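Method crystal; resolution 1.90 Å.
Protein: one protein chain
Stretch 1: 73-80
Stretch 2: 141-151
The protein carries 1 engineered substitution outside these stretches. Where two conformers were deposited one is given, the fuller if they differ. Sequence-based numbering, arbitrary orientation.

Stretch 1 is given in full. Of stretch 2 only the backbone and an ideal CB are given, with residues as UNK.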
# COMPACT_ATOMS: atom_id res chain seq x y z
N ILE A 73 20.31 -27.20 -8.17
CA ILE A 73 19.49 -26.02 -8.00
C ILE A 73 18.23 -26.21 -8.84
O ILE A 73 18.31 -26.52 -10.04
CB ILE A 73 20.25 -24.73 -8.40
CG1 ILE A 73 21.39 -24.47 -7.39
CG2 ILE A 73 19.30 -23.55 -8.50
CD1 ILE A 73 22.46 -23.53 -7.90
N VAL A 74 17.09 -26.16 -8.16
CA VAL A 74 15.78 -26.37 -8.78
C VAL A 74 14.86 -25.14 -8.66
O VAL A 74 13.76 -25.13 -9.21
CB VAL A 74 15.05 -27.62 -8.17
CG1 VAL A 74 15.73 -28.87 -8.63
CG2 VAL A 74 14.97 -27.56 -6.66
N GLY A 75 15.33 -24.12 -7.99
CA GLY A 75 14.58 -22.86 -7.92
C GLY A 75 15.46 -21.73 -7.47
O GLY A 75 16.52 -21.95 -6.86
N VAL A 76 15.01 -20.53 -7.79
CA VAL A 76 15.70 -19.31 -7.43
C VAL A 76 14.68 -18.22 -7.13
O VAL A 76 13.60 -18.15 -7.75
CB VAL A 76 16.76 -18.89 -8.52
CG1 VAL A 76 16.12 -18.53 -9.86
CG2 VAL A 76 17.65 -17.76 -8.02
N ALA A 77 15.00 -17.38 -6.14
CA ALA A 77 14.25 -16.16 -5.84
C ALA A 77 15.19 -14.93 -5.74
O ALA A 77 16.29 -14.99 -5.14
CB ALA A 77 13.43 -16.34 -4.58
N LEU A 78 14.73 -13.80 -6.29
CA LEU A 78 15.48 -12.54 -6.31
C LEU A 78 14.68 -11.53 -5.52
O LEU A 78 13.53 -11.33 -5.81
CB LEU A 78 15.68 -12.04 -7.73
CG LEU A 78 16.42 -13.05 -8.67
CD1 LEU A 78 16.52 -12.47 -10.07
CD2 LEU A 78 17.81 -13.31 -8.24
N TRP A 79 15.33 -10.98 -4.50
CA TRP A 79 14.76 -10.04 -3.55
C TRP A 79 15.59 -8.74 -3.50
O TRP A 79 16.84 -8.77 -3.52
CB TRP A 79 14.79 -10.68 -2.18
CG TRP A 79 13.96 -11.93 -1.96
CD1 TRP A 79 14.31 -13.22 -2.26
CD2 TRP A 79 12.71 -11.99 -1.30
NE1 TRP A 79 13.34 -14.07 -1.85
CE2 TRP A 79 12.34 -13.34 -1.24
CE3 TRP A 79 11.86 -11.04 -0.73
CZ2 TRP A 79 11.14 -13.76 -0.69
CZ3 TRP A 79 10.68 -11.44 -0.16
CH2 TRP A 79 10.34 -12.81 -0.13
N ASP A 80 14.90 -7.60 -3.42
CA ASP A 80 15.49 -6.33 -3.08
C ASP A 80 15.16 -6.04 -1.62
O ASP A 80 14.05 -6.29 -1.15
CB ASP A 80 14.93 -5.17 -3.92
CG ASP A 80 15.33 -5.26 -5.37
OD1 ASP A 80 16.50 -5.01 -5.69
OD2 ASP A 80 14.47 -5.60 -6.21
N UNK A 141 7.14 -28.23 -4.22
CA UNK A 141 7.18 -27.30 -3.10
C UNK A 141 8.36 -26.35 -3.13
O UNK A 141 8.65 -25.71 -2.14
CB UNK A 141 7.20 -28.08 -1.79
N UNK A 142 8.99 -26.23 -4.29
CA UNK A 142 10.14 -25.35 -4.48
C UNK A 142 9.73 -23.91 -4.20
O UNK A 142 10.39 -23.24 -3.42
CB UNK A 142 10.70 -25.48 -5.90
N UNK A 143 8.66 -23.45 -4.84
CA UNK A 143 8.21 -22.05 -4.66
C UNK A 143 7.86 -21.70 -3.23
O UNK A 143 8.15 -20.60 -2.74
CB UNK A 143 6.99 -21.78 -5.54
N UNK A 144 7.23 -22.65 -2.56
CA UNK A 144 6.82 -22.48 -1.17
C UNK A 144 8.06 -22.35 -0.24
O UNK A 144 8.12 -21.49 0.62
CB UNK A 144 5.95 -23.66 -0.74
N UNK A 145 9.05 -23.21 -0.44
CA UNK A 145 10.31 -23.19 0.33
C UNK A 145 11.02 -21.86 0.15
O UNK A 145 11.44 -21.21 1.13
CB UNK A 145 11.23 -24.34 -0.10
N UNK A 146 11.05 -21.37 -1.08
CA UNK A 146 11.64 -20.04 -1.35
C UNK A 146 10.95 -18.89 -0.66
O UNK A 146 11.60 -18.05 -0.04
CB UNK A 146 11.63 -19.77 -2.86
N UNK A 147 9.64 -18.84 -0.78
CA UNK A 147 8.87 -17.82 -0.10
C UNK A 147 8.97 -17.86 1.41
O UNK A 147 9.09 -16.82 2.03
CB UNK A 147 7.40 -17.94 -0.51
N UNK A 148 8.85 -19.04 2.00
CA UNK A 148 9.02 -19.21 3.43
C UNK A 148 10.39 -18.72 3.93
O UNK A 148 10.46 -18.00 4.93
CB UNK A 148 8.83 -20.68 3.79
N UNK A 149 11.45 -19.02 3.20
CA UNK A 149 12.80 -18.54 3.50
C UNK A 149 12.85 -17.01 3.50
O UNK A 149 13.36 -16.35 4.43
CB UNK A 149 13.80 -19.10 2.49
N UNK A 150 12.23 -16.40 2.50
CA UNK A 150 12.37 -14.95 2.33
C UNK A 150 11.50 -14.24 3.32
O UNK A 150 11.82 -13.11 3.80
CB UNK A 150 12.01 -14.52 0.91
N UNK A 151 10.35 -14.86 3.59
CA UNK A 151 9.45 -14.29 4.63
C UNK A 151 10.09 -14.34 6.00
O UNK A 151 10.03 -13.37 6.73
CB UNK A 151 8.12 -15.04 4.67

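Stretch 1 is a strand and positions 142 to 151 form a helix that crosses it at 39°, the two running in broadly the same direction with axes 8.4 Å apart at closest approach. The strand offers the helix an almost wholly apolar surface: Val-74, the bare CA of Gly-75, the methyl of Ala-77 and the indole of Trp-79.

Position 141 lies just before the helix, at the N-cap, and has nothing of the strand within reach. Its phi of 82° favours glycine, and Gly-141 is found; its carbonyl O accepts the first helical hydrogen bond, from the N of residue 145 at 3.0 Å.

At position 142 the CA-to-CB bond points toward the strand, and the ideal CB lies 5.1 Å from Gly-75 CA. Because Gly-75 has no side chain, there is space for a modest apolar group; valine, isoleucine or leucine would all be reasonable. The residue is Val-142, with chi1 in the t well. Its CG1 packs 3.7 Å from Gly-75 CA, while its CG2 meets Val-74 CG2, also at 3.7 Å. A CB on residue 75 would lie only 2.3 Å from Val-142 CG1, so this close fit depends on the glycine.

Positions 143, 144 and 145 make no contact with the strand, which therefore says little about their identity. Position 143 points away and has room for a side chain, yet is Gly-143; the next two are Ser-144 and Ala-145.

Position 146 again points toward the strand, its ideal CB 4.2 Å from Ala-77 CB. The small alanine leaves space for a longer apolar side chain to reach along the backbone, so leucine, isoleucine or methionine would suit. Leu-146 (chi1 m, chi2 t) places CD1 3.7 Å from Val-76 N and CD2 4.1 Å from Ala-77 CB. Its backbone serves the interface too: a water accepts a hydrogen bond from Trp-79 NE1 (2.8 Å) and donates one to Leu-146 O (2.7 Å), bridging strand and helix, which share no direct hydrogen bond.

Positions 147, 148 and 149 have no strand atom near their ideal CB, and stretch 1 leaves their choice wide. Leu-147 starts away from the strand, although the end of its side chain comes nearer. Asn-148 points away and His-149 sideways, both without contact.

Position 150 is the most tightly constrained. Its CA-to-CB direction is toward the strand, straight at the indole of Trp-79, and the ideal CB would clash with CZ2 at 2.0 Å. Only glycine fits this backbone and ring placement. Gly-150 lets the indole approach to 3.5 Å between Trp-79 CZ2 and Gly-150 CA, with the Gly-150 carbonyl O over one ring face.

Position 151 points away, so many side chains would be compatible with the strand. Ile-151 occupies it, and its closest approach is through the backbone, N lying 4.2 Å from Trp-79 CH2.

Stretch 2 (141-151) GVGSALLNHGI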
# COMPACT_ATOMS: atom_id res chain seq x y z
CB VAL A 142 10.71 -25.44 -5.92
CG1 VAL A 142 11.70 -24.33 -6.19
CG2 VAL A 142 11.38 -26.79 -6.13
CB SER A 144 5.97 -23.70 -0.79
OG SER A 144 5.71 -23.79 0.59
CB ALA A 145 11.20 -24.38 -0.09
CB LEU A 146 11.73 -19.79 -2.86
CG LEU A 146 12.78 -20.67 -3.56
CD1 LEU A 146 12.54 -20.71 -5.01
CD2 LEU A 146 14.18 -20.18 -3.27
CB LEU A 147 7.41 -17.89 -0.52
CG LEU A 147 7.26 -17.05 -1.80
CD1 LEU A 147 6.34 -17.77 -2.73
CD2 LEU A 147 6.80 -15.65 -1.36
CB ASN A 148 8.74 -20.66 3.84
CG ASN A 148 7.23 -20.99 3.79
OD1 ASN A 148 6.38 -20.12 3.82
ND2 ASN A 148 6.91 -22.27 3.76
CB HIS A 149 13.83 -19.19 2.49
CG HIS A 149 15.26 -18.92 2.86
ND1 HIS A 149 15.93 -19.66 3.80
CD2 HIS A 149 16.07 -17.86 2.58
CE1 HIS A 149 17.13 -19.15 4.00
NE2 HIS A 149 17.24 -18.05 3.28
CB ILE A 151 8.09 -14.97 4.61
CG1 ILE A 151 7.37 -14.58 3.33
CG2 ILE A 151 7.19 -14.49 5.85
CD1 ILE A 151 6.26 -15.46 2.95
O HOH W 1 13.59 -16.80 -1.28
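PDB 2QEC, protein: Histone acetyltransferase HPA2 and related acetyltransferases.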